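Local coordinates for uncharacterized protein DUF1344 (Bacteroides vulgatus ATCC 8482, PDB 3K6O), which is of unknown function but belongs to the NigD-like proteins, which pair an N-terminal OB domain with a C-terminal beta sandwich, at residues A[23-26]-A[31-34]; A[39-44]-A[63-68]; A[120-125]-A[132-137]. All blocks are in the same frame, centred on the assembly; numbering follows the deposited sequence.

Along the chain the three contacts follow one another without interleaving. Contacts 1 and 2 both lie in the N-terminal OB domain, with centres about 13 Å apart, and they touch: strands 32-34 and 40-43 are antiparallel neighbours, joined at Leu33 O and Leu41 N. Contact 1 closes the turn between strands 16-23 and 32-34, while contact 2 packs strand 40-43 against strand 58-66 through side chains alone. Contact 3 belongs to the C-terminal beta sandwich, its centre about 28 Å from that of contact 1 and 31 Å from that of contact 2, across the centre of the chain. The long strand 75-93 pairs with strands of both domains and so runs from one domain into the other.

Contact 1. Residues A[23-26]-A[31-34]; sequences EKQP and PYLV
Glu23 and Tyr32 form an antiparallel hydrogen-bonded pair where strands 16-23 and 32-34 of the OB domain meet at the mouth of their connecting loop. Glu23 N donates to Tyr32 O at 2.9 Å, and the return bond from Tyr32 N to Glu23 O is almost straight, 178° at the hydrogen. The Tyr32 side chain turns back over this pair: with chi1 at 62°, CG sits between the backbone N and the carbonyl carbon, and the ring leans across the partner strand. Glu23 O lies over one face, offset toward the rim, while Glu23 CB makes an off-centre CH-pi contact 4.2 Å from the Tyr32 ring centroid. Beside the ring, Glu23 CG rests on Val34 CG2 at 3.6 Å; farther along the loop, Lys24 CG runs alongside the Pro31 ring. Gln25, extended beyond CG, brings OE1 to 2.9 Å from Tyr32 OH, at most a weak hydrogen bond, with amide and ring planes 57° apart. With an alanine in place of Tyr32, Glu23 CB and O would probably lose the ring beside them and Gln25 OE1 its phenolic neighbour. Outside the two segments, Phe73 meets the Tyr32 ring edge-to-face, Trp42 also touches it, and Lys40 CD lies 3.8 Å from Tyr32 CE1.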
loop_
_atom_site.group_PDB
_atom_site.type_symbol
_atom_site.label_atom_id
_atom_site.label_comp_id
_atom_site.label_asym_id
_atom_site.label_seq_id
_atom_site.Cartn_x
_atom_site.Cartn_y
_atom_site.Cartn_z
ATOM N N GLU A 23 10.415 -7.842 8.263
ATOM C CA GLU A 23 10.337 -8.023 9.692
ATOM C C GLU A 23 11.644 -8.594 10.181
ATOM O O GLU A 23 12.453 -9.043 9.396
ATOM C CB GLU A 23 9.132 -8.885 10.055
ATOM C CG GLU A 23 7.788 -8.297 9.621
ATOM C CD GLU A 23 7.396 -6.989 10.357
ATOM O OE1 GLU A 23 8.077 -6.546 11.312
ATOM O OE2 GLU A 23 6.395 -6.385 9.950
ATOM N N LYS A 24 11.851 -8.497 11.488
ATOM C CA LYS A 24 13.034 -9.000 12.162
ATOM C C LYS A 24 12.660 -9.570 13.522
ATOM O O LYS A 24 11.747 -9.094 14.163
ATOM C CB LYS A 24 14.074 -7.899 12.375
ATOM C CG LYS A 24 14.574 -7.285 11.108
ATOM C CD LYS A 24 15.677 -6.263 11.341
ATOM C CE LYS A 24 17.014 -6.870 11.437
ATOM N NZ LYS A 24 18.050 -5.808 11.550
ATOM N N GLN A 25 13.368 -10.601 13.942
ATOM C CA GLN A 25 13.271 -11.092 15.303
ATOM C C GLN A 25 14.676 -11.409 15.790
ATOM O O GLN A 25 15.536 -11.771 14.990
ATOM C CB GLN A 25 12.369 -12.326 15.398
ATOM C CG GLN A 25 10.906 -12.014 15.148
ATOM C CD GLN A 25 10.060 -13.254 15.243
ATOM O OE1 GLN A 25 9.640 -13.826 14.232
ATOM N NE2 GLN A 25 9.858 -13.719 16.455
ATOM N N PRO A 26 14.909 -11.255 17.110
ATOM C CA PRO A 26 16.240 -11.351 17.739
ATOM C C PRO A 26 16.962 -12.647 17.457
ATOM O O PRO A 26 18.177 -12.646 17.350
ATOM C CB PRO A 26 15.944 -11.240 19.250
ATOM C CG PRO A 26 14.672 -10.549 19.340
ATOM C CD PRO A 26 13.881 -10.826 18.078
ATOM N N PRO A 31 17.140 -9.724 8.221
ATOM C CA PRO A 31 15.748 -9.408 8.004
ATOM C C PRO A 31 15.112 -10.418 7.036
ATOM O O PRO A 31 15.798 -11.020 6.189
ATOM C CB PRO A 31 15.786 -7.988 7.407
ATOM C CG PRO A 31 17.082 -7.862 6.813
ATOM C CD PRO A 31 18.031 -8.800 7.510
ATOM N N TYR A 32 13.814 -10.615 7.207
ATOM C CA TYR A 32 13.045 -11.526 6.391
ATOM C C TYR A 32 11.841 -10.790 5.900
ATOM O O TYR A 32 11.599 -9.669 6.319
ATOM C CB TYR A 32 12.691 -12.828 7.139
ATOM C CG TYR A 32 11.826 -12.685 8.384
ATOM C CD1 TYR A 32 10.447 -12.703 8.305
ATOM C CD2 TYR A 32 12.400 -12.557 9.640
ATOM C CE1 TYR A 32 9.655 -12.584 9.464
ATOM C CE2 TYR A 32 11.631 -12.452 10.772
ATOM C CZ TYR A 32 10.259 -12.464 10.679
ATOM O OH TYR A 32 9.508 -12.314 11.814
ATOM N N LEU A 33 11.122 -11.401 4.972
ATOM C CA LEU A 33 10.003 -10.756 4.325
ATOM C C LEU A 33 8.712 -11.481 4.707
ATOM O O LEU A 33 8.715 -12.710 4.868
ATOM C CB LEU A 33 10.189 -10.773 2.837
ATOM C CG LEU A 33 11.461 -10.095 2.369
ATOM C CD1 LEU A 33 11.541 -10.238 0.867
ATOM C CD2 LEU A 33 11.501 -8.631 2.822
ATOM N N VAL A 34 7.633 -10.723 4.886
ATOM C CA VAL A 34 6.322 -11.305 5.158
ATOM C C VAL A 34 5.404 -10.877 4.037
ATOM O O VAL A 34 5.219 -9.691 3.823
ATOM C CB VAL A 34 5.787 -10.837 6.526
ATOM C CG1 VAL A 34 4.373 -11.425 6.841
ATOM C CG2 VAL A 34 6.830 -11.180 7.640
#

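Contact 2. Residues A[39-44]-A[63-68]; sequences EKLWVV and YSFLEA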
loop_
_atom_site.group_PDB
_atom_site.type_symbol
_atom_site.label_atom_id
_atom_site.label_comp_id
_atom_site.label_asym_id
_atom_site.label_seq_id
_atom_site.Cartn_x
_atom_site.Cartn_y
_atom_site.Cartn_z
ATOM N N GLU A 39 2.580 -15.375 4.876
ATOM C CA GLU A 39 3.705 -16.289 4.746
ATOM C C GLU A 39 5.039 -15.566 4.893
ATOM O O GLU A 39 5.232 -14.495 4.344
ATOM C CB GLU A 39 3.680 -17.002 3.408
ATOM C CG GLU A 39 2.492 -17.928 3.276
ATOM C CD GLU A 39 2.528 -18.697 1.981
ATOM O OE1 GLU A 39 2.913 -18.105 0.940
ATOM O OE2 GLU A 39 2.222 -19.900 2.025
ATOM N N LYS A 40 5.961 -16.186 5.623
ATOM C CA LYS A 40 7.251 -15.606 5.902
ATOM C C LYS A 40 8.259 -16.228 4.963
ATOM O O LYS A 40 8.332 -17.465 4.845
ATOM C CB LYS A 40 7.671 -15.898 7.329
ATOM C CG LYS A 40 6.735 -15.363 8.428
ATOM C CD LYS A 40 7.368 -15.650 9.785
ATOM C CE LYS A 40 6.364 -16.234 10.794
ATOM N NZ LYS A 40 5.220 -15.270 11.078
ATOM N N LEU A 41 9.057 -15.373 4.339
ATOM C CA LEU A 41 10.040 -15.790 3.348
ATOM C C LEU A 41 11.443 -15.562 3.872
ATOM O O LEU A 41 11.758 -14.449 4.336
ATOM C CB LEU A 41 9.833 -14.990 2.056
ATOM C CG LEU A 41 8.423 -14.990 1.445
ATOM C CD1 LEU A 41 8.392 -14.164 0.159
ATOM C CD2 LEU A 41 7.941 -16.410 1.200
ATOM N N TRP A 42 12.272 -16.614 3.830
ATOM C CA TRP A 42 13.656 -16.482 4.145
ATOM C C TRP A 42 14.523 -16.229 2.901
ATOM O O TRP A 42 14.488 -17.014 1.917
ATOM C CB TRP A 42 14.160 -17.731 4.869
ATOM C CG TRP A 42 15.549 -17.538 5.390
ATOM C CD1 TRP A 42 16.699 -18.049 4.882
ATOM C CD2 TRP A 42 15.930 -16.723 6.510
ATOM N NE1 TRP A 42 17.775 -17.627 5.624
ATOM C CE2 TRP A 42 17.331 -16.811 6.631
ATOM C CE3 TRP A 42 15.211 -15.933 7.427
ATOM C CZ2 TRP A 42 18.044 -16.124 7.622
ATOM C CZ3 TRP A 42 15.916 -15.246 8.417
ATOM C CH2 TRP A 42 17.315 -15.351 8.508
ATOM N N VAL A 43 15.340 -15.179 2.956
ATOM C CA VAL A 43 16.200 -14.814 1.819
ATOM C C VAL A 43 17.504 -15.614 1.808
ATOM O O VAL A 43 18.372 -15.403 2.661
ATOM C CB VAL A 43 16.521 -13.295 1.798
ATOM C CG1 VAL A 43 17.362 -12.940 0.546
ATOM C CG2 VAL A 43 15.223 -12.439 1.852
ATOM N N VAL A 44 17.648 -16.538 0.854
ATOM C CA VAL A 44 18.863 -17.337 0.761
ATOM C C VAL A 44 19.746 -16.878 -0.404
ATOM O O VAL A 44 20.900 -17.218 -0.428
ATOM C CB VAL A 44 18.583 -18.874 0.623
ATOM C CG1 VAL A 44 17.878 -19.396 1.865
ATOM C CG2 VAL A 44 17.727 -19.185 -0.646
ATOM N N TYR A 63 10.543 -11.823 -6.473
ATOM C CA TYR A 63 10.997 -13.031 -5.778
ATOM C C TYR A 63 10.977 -14.237 -6.684
ATOM O O TYR A 63 10.138 -14.335 -7.578
ATOM C CB TYR A 63 10.104 -13.319 -4.548
ATOM C CG TYR A 63 9.595 -12.069 -3.879
ATOM C CD1 TYR A 63 10.482 -11.179 -3.273
ATOM C CD2 TYR A 63 8.251 -11.754 -3.879
ATOM C CE1 TYR A 63 10.050 -9.996 -2.678
ATOM C CE2 TYR A 63 7.783 -10.549 -3.273
ATOM C CZ TYR A 63 8.706 -9.683 -2.687
ATOM O OH TYR A 63 8.309 -8.515 -2.107
ATOM N N SER A 64 11.921 -15.150 -6.437
ATOM C CA SER A 64 11.901 -16.494 -6.969
ATOM C C SER A 64 11.792 -17.460 -5.815
ATOM O O SER A 64 12.646 -17.481 -4.910
ATOM C CB SER A 64 13.188 -16.816 -7.737
ATOM O OG SER A 64 13.348 -16.012 -8.891
ATOM N N PHE A 65 10.764 -18.282 -5.837
ATOM C CA PHE A 65 10.548 -19.203 -4.744
ATOM C C PHE A 65 11.337 -20.455 -5.038
ATOM O O PHE A 65 11.014 -21.166 -5.972
ATOM C CB PHE A 65 9.052 -19.499 -4.575
ATOM C CG PHE A 65 8.282 -18.339 -4.093
ATOM C CD1 PHE A 65 7.931 -17.322 -4.955
ATOM C CD2 PHE A 65 7.920 -18.236 -2.778
ATOM C CE1 PHE A 65 7.220 -16.213 -4.490
ATOM C CE2 PHE A 65 7.213 -17.133 -2.319
ATOM C CZ PHE A 65 6.861 -16.134 -3.176
ATOM N N LEU A 66 12.396 -20.694 -4.272
ATOM C CA LEU A 66 13.343 -21.752 -4.603
ATOM C C LEU A 66 12.991 -23.115 -3.999
ATOM O O LEU A 66 13.244 -24.147 -4.615
ATOM C CB LEU A 66 14.753 -21.349 -4.204
ATOM C CG LEU A 66 15.344 -20.086 -4.835
ATOM C CD1 LEU A 66 16.670 -19.803 -4.171
ATOM C CD2 LEU A 66 15.489 -20.139 -6.380
ATOM N N GLU A 67 12.427 -23.125 -2.802
ATOM C CA GLU A 67 12.042 -24.375 -2.147
ATOM C C GLU A 67 11.281 -24.098 -0.843
ATOM O O GLU A 67 11.310 -22.972 -0.308
ATOM C CB GLU A 67 13.310 -25.186 -1.828
ATOM C CG GLU A 67 14.060 -24.601 -0.639
ATOM C CD GLU A 67 15.555 -24.533 -0.793
ATOM O OE1 GLU A 67 16.089 -25.178 -1.712
ATOM O OE2 GLU A 67 16.201 -23.817 0.015
ATOM N N ALA A 68 10.605 -25.108 -0.325
ATOM C CA ALA A 68 9.994 -25.016 0.995
ATOM C C ALA A 68 11.058 -24.626 2.024
ATOM O O ALA A 68 12.216 -24.983 1.889
ATOM C CB ALA A 68 9.323 -26.358 1.399
#
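Leu41 meets Phe65 where strands 40-43 and 58-66 approach each other without a hydrogen bond between them; Leu41 CA and Phe65 CA are 8.8 Å apart, so side chains alone bridge the distance. On the buried side, both methyl groups of Leu41 reach the same corner of the ring: CD2 lies 3.7 Å from Phe65 CE2, and CD1 is 4.0 Å from that Phe65 CE2 atom. The Leu41 side chain stands roughly perpendicular to that of Phe65. Phe65 has CG anti to its carbonyl carbon (chi1 -69°), which swings the ring toward Leu41, and Tyr75 meets that ring edge-to-face. Leu35 packs on Leu41 from a nearby loop.

The outer side is thinner. Val44, an exposed residue at a corner of the chain, offers one methyl, CG2, to Leu66 CD1 at 3.7 Å, the two side chains passing flank to flank with their ends pointing opposite ways. A bound tetraethylene glycol, probably from the crystallisation liquor, lies about 4 Å from the Val44 side chain. Leu66 and Glu67 both face Asn76 in a classic beta bulge, where the chain turns a corner at Glu67. Side-chain packing between 40-43 and 58-66, both paired with strand 75-93, is consistent with the curled sheet of an OB-fold domain.

Contact 3. Residues A[120-125]-A[132-137]; sequences VRFMLN and PILNLV
Leu134 and Phe122 face each other across the interior of the C-terminal beta sandwich, strand 133-139 sending its side chain inward to meet one from strand 117-125. No hydrogen bond joins the two segments. From CB outward, Leu134 touches the ring twice. Its CB lies 3.8 Å from Phe122 CZ, at the far end of the ring. CG, anti to the backbone N (chi1 -172°), carries the branch onward, and CD2, the branch anti to CA, extends over the aromatic face. There CD2 sits 3.6 Å from the Phe122 ring centroid and only 10° off the ring normal, a well-centred CH-pi contact in which all six ring carbons lie at similar distances from one methyl. The same CD2 reaches Val120 CG1 at 4.2 Å, so a single methyl bridges two inward-facing residues of the opposing strand. Phe122 takes up its own place with CG between the backbone N and the carbonyl carbon (chi1 71°), and the two side chains meet head-on.

Other strands pack on the Val120 and Phe122 side: Ile108 touches both, and Phe172 of strand 165-173 touches Val120. Strand 165-173 is joined to strand 117-125 by backbone hydrogen bonds, including Val120 with Val170.

Toward the loop that connects the two segments, the packing passes from Leu134 to Pro132, whose ring lies against Leu124 and Asn125. Pro132 CG is 4.4 Å from Leu124 CB, a looser apolar contact. The Asn125 side chain is held elsewhere, OD1 hydrogen-bonded to Tyr156 OH and ND2 to Gly163 O, while its backbone carbonyl turns to the proline: Asn125 O lies 3.1 Å from Pro132 CG and 3.4 Å from Pro132 CD.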
loop_
_atom_site.group_PDB
_atom_site.type_symbol
_atom_site.label_atom_id
_atom_site.label_comp_id
_atom_site.label_asym_id
_atom_site.label_seq_id
_atom_site.Cartn_x
_atom_site.Cartn_y
_atom_site.Cartn_z
ATOM N N VAL A 120 -2.151 1.449 -2.779
ATOM C CA VAL A 120 -2.537 2.265 -3.917
ATOM C C VAL A 120 -1.356 2.457 -4.896
ATOM O O VAL A 120 -0.279 2.859 -4.511
ATOM C CB VAL A 120 -3.040 3.618 -3.440
ATOM C CG1 VAL A 120 -3.706 4.401 -4.643
ATOM C CG2 VAL A 120 -4.039 3.431 -2.287
ATOM N N ARG A 121 -1.582 2.153 -6.164
ATOM C CA ARG A 121 -0.667 2.524 -7.207
ATOM C C ARG A 121 -1.368 3.620 -7.958
ATOM O O ARG A 121 -2.536 3.468 -8.312
ATOM C CB ARG A 121 -0.363 1.354 -8.137
ATOM C CG ARG A 121 0.731 1.706 -9.178
ATOM C CD ARG A 121 1.298 0.473 -9.849
ATOM N NE ARG A 121 0.287 -0.037 -10.750
ATOM C CZ ARG A 121 0.509 -0.516 -11.962
ATOM N NH1 ARG A 121 1.741 -0.619 -12.452
ATOM N NH2 ARG A 121 -0.527 -0.913 -12.674
ATOM N N PHE A 122 -0.671 4.729 -8.191
ATOM C CA PHE A 122 -1.303 5.915 -8.752
ATOM C C PHE A 122 -0.318 6.804 -9.473
ATOM O O PHE A 122 0.897 6.589 -9.411
ATOM C CB PHE A 122 -2.016 6.720 -7.666
ATOM C CG PHE A 122 -1.091 7.434 -6.692
ATOM C CD1 PHE A 122 -0.362 6.730 -5.743
ATOM C CD2 PHE A 122 -0.986 8.822 -6.698
ATOM C CE1 PHE A 122 0.466 7.383 -4.847
ATOM C CE2 PHE A 122 -0.152 9.485 -5.785
ATOM C CZ PHE A 122 0.567 8.754 -4.850
HETATM N N MSE A 123 -0.851 7.783 -10.197
HETATM C CA MSE A 123 -0.028 8.740 -10.918
HETATM C C MSE A 123 0.016 10.026 -10.112
HETATM O O MSE A 123 -1.004 10.479 -9.601
HETATM C CB MSE A 123 -0.608 9.019 -12.308
HETATM C CG MSE A 123 -0.799 7.791 -13.215
HETATM SE SE MSE A 123 0.820 6.737 -13.512
HETATM C CE MSE A 123 1.732 7.850 -14.750
ATOM N N LEU A 124 1.204 10.598 -9.985
ATOM C CA LEU A 124 1.380 11.889 -9.334
ATOM C C LEU A 124 2.233 12.811 -10.184
ATOM O O LEU A 124 3.098 12.377 -10.942
ATOM C CB LEU A 124 2.012 11.731 -7.940
ATOM C CG LEU A 124 3.446 11.188 -7.849
ATOM C CD1 LEU A 124 3.988 11.403 -6.429
ATOM C CD2 LEU A 124 3.458 9.727 -8.163
ATOM N N ASN A 125 1.982 14.107 -10.045
ATOM C CA ASN A 125 2.720 15.081 -10.814
ATOM C C ASN A 125 4.170 15.101 -10.349
ATOM O O ASN A 125 4.435 15.093 -9.151
ATOM C CB ASN A 125 2.060 16.445 -10.678
ATOM C CG ASN A 125 0.642 16.456 -11.221
ATOM O OD1 ASN A 125 -0.322 16.129 -10.496
ATOM N ND2 ASN A 125 0.490 16.855 -12.499
ATOM N N PRO A 132 4.012 16.221 -4.465
ATOM C CA PRO A 132 2.590 16.005 -4.142
ATOM C C PRO A 132 2.308 15.056 -2.980
ATOM O O PRO A 132 3.107 14.153 -2.695
ATOM C CB PRO A 132 2.017 15.389 -5.437
ATOM C CG PRO A 132 2.932 15.771 -6.491
ATOM C CD PRO A 132 4.302 15.778 -5.842
ATOM N N ILE A 133 1.132 15.255 -2.366
ATOM C CA ILE A 133 0.649 14.436 -1.240
ATOM C C ILE A 133 -0.621 13.652 -1.618
ATOM O O ILE A 133 -1.555 14.189 -2.240
ATOM C CB ILE A 133 0.354 15.314 0.036
ATOM C CG1 ILE A 133 -0.673 16.430 -0.225
ATOM C CG2 ILE A 133 1.620 15.969 0.535
ATOM C CD1 ILE A 133 -1.062 17.226 1.057
ATOM N N LEU A 134 -0.601 12.369 -1.309
ATOM C CA LEU A 134 -1.788 11.540 -1.277
ATOM C C LEU A 134 -2.056 11.093 0.181
ATOM O O LEU A 134 -1.254 10.366 0.768
ATOM C CB LEU A 134 -1.611 10.321 -2.176
ATOM C CG LEU A 134 -2.881 9.469 -2.366
ATOM C CD1 LEU A 134 -3.969 10.209 -3.181
ATOM C CD2 LEU A 134 -2.573 8.124 -2.999
ATOM N N ASN A 135 -3.200 11.493 0.743
ATOM C CA ASN A 135 -3.598 11.038 2.079
ATOM C C ASN A 135 -4.877 10.167 2.090
ATOM O O ASN A 135 -5.744 10.245 1.201
ATOM C CB ASN A 135 -3.840 12.242 2.981
ATOM C CG ASN A 135 -2.575 12.941 3.400
ATOM O OD1 ASN A 135 -2.273 14.072 2.949
ATOM N ND2 ASN A 135 -1.848 12.322 4.264
ATOM N N LEU A 136 -4.980 9.357 3.114
ATOM C CA LEU A 136 -6.165 8.545 3.414
ATOM C C LEU A 136 -6.715 9.059 4.720
ATOM O O LEU A 136 -6.042 9.002 5.755
ATOM C CB LEU A 136 -5.802 7.073 3.579
ATOM C CG LEU A 136 -6.968 6.080 3.714
ATOM C CD1 LEU A 136 -7.851 6.103 2.466
ATOM C CD2 LEU A 136 -6.438 4.686 3.992
ATOM N N VAL A 137 -7.914 9.635 4.665
ATOM C CA VAL A 137 -8.390 10.400 5.772
ATOM C C VAL A 137 -9.678 9.847 6.304
ATOM O O VAL A 137 -10.458 9.260 5.570
ATOM C CB VAL A 137 -8.584 11.851 5.334
ATOM C CG1 VAL A 137 -7.320 12.346 4.563
ATOM C CG2 VAL A 137 -9.852 11.963 4.505
#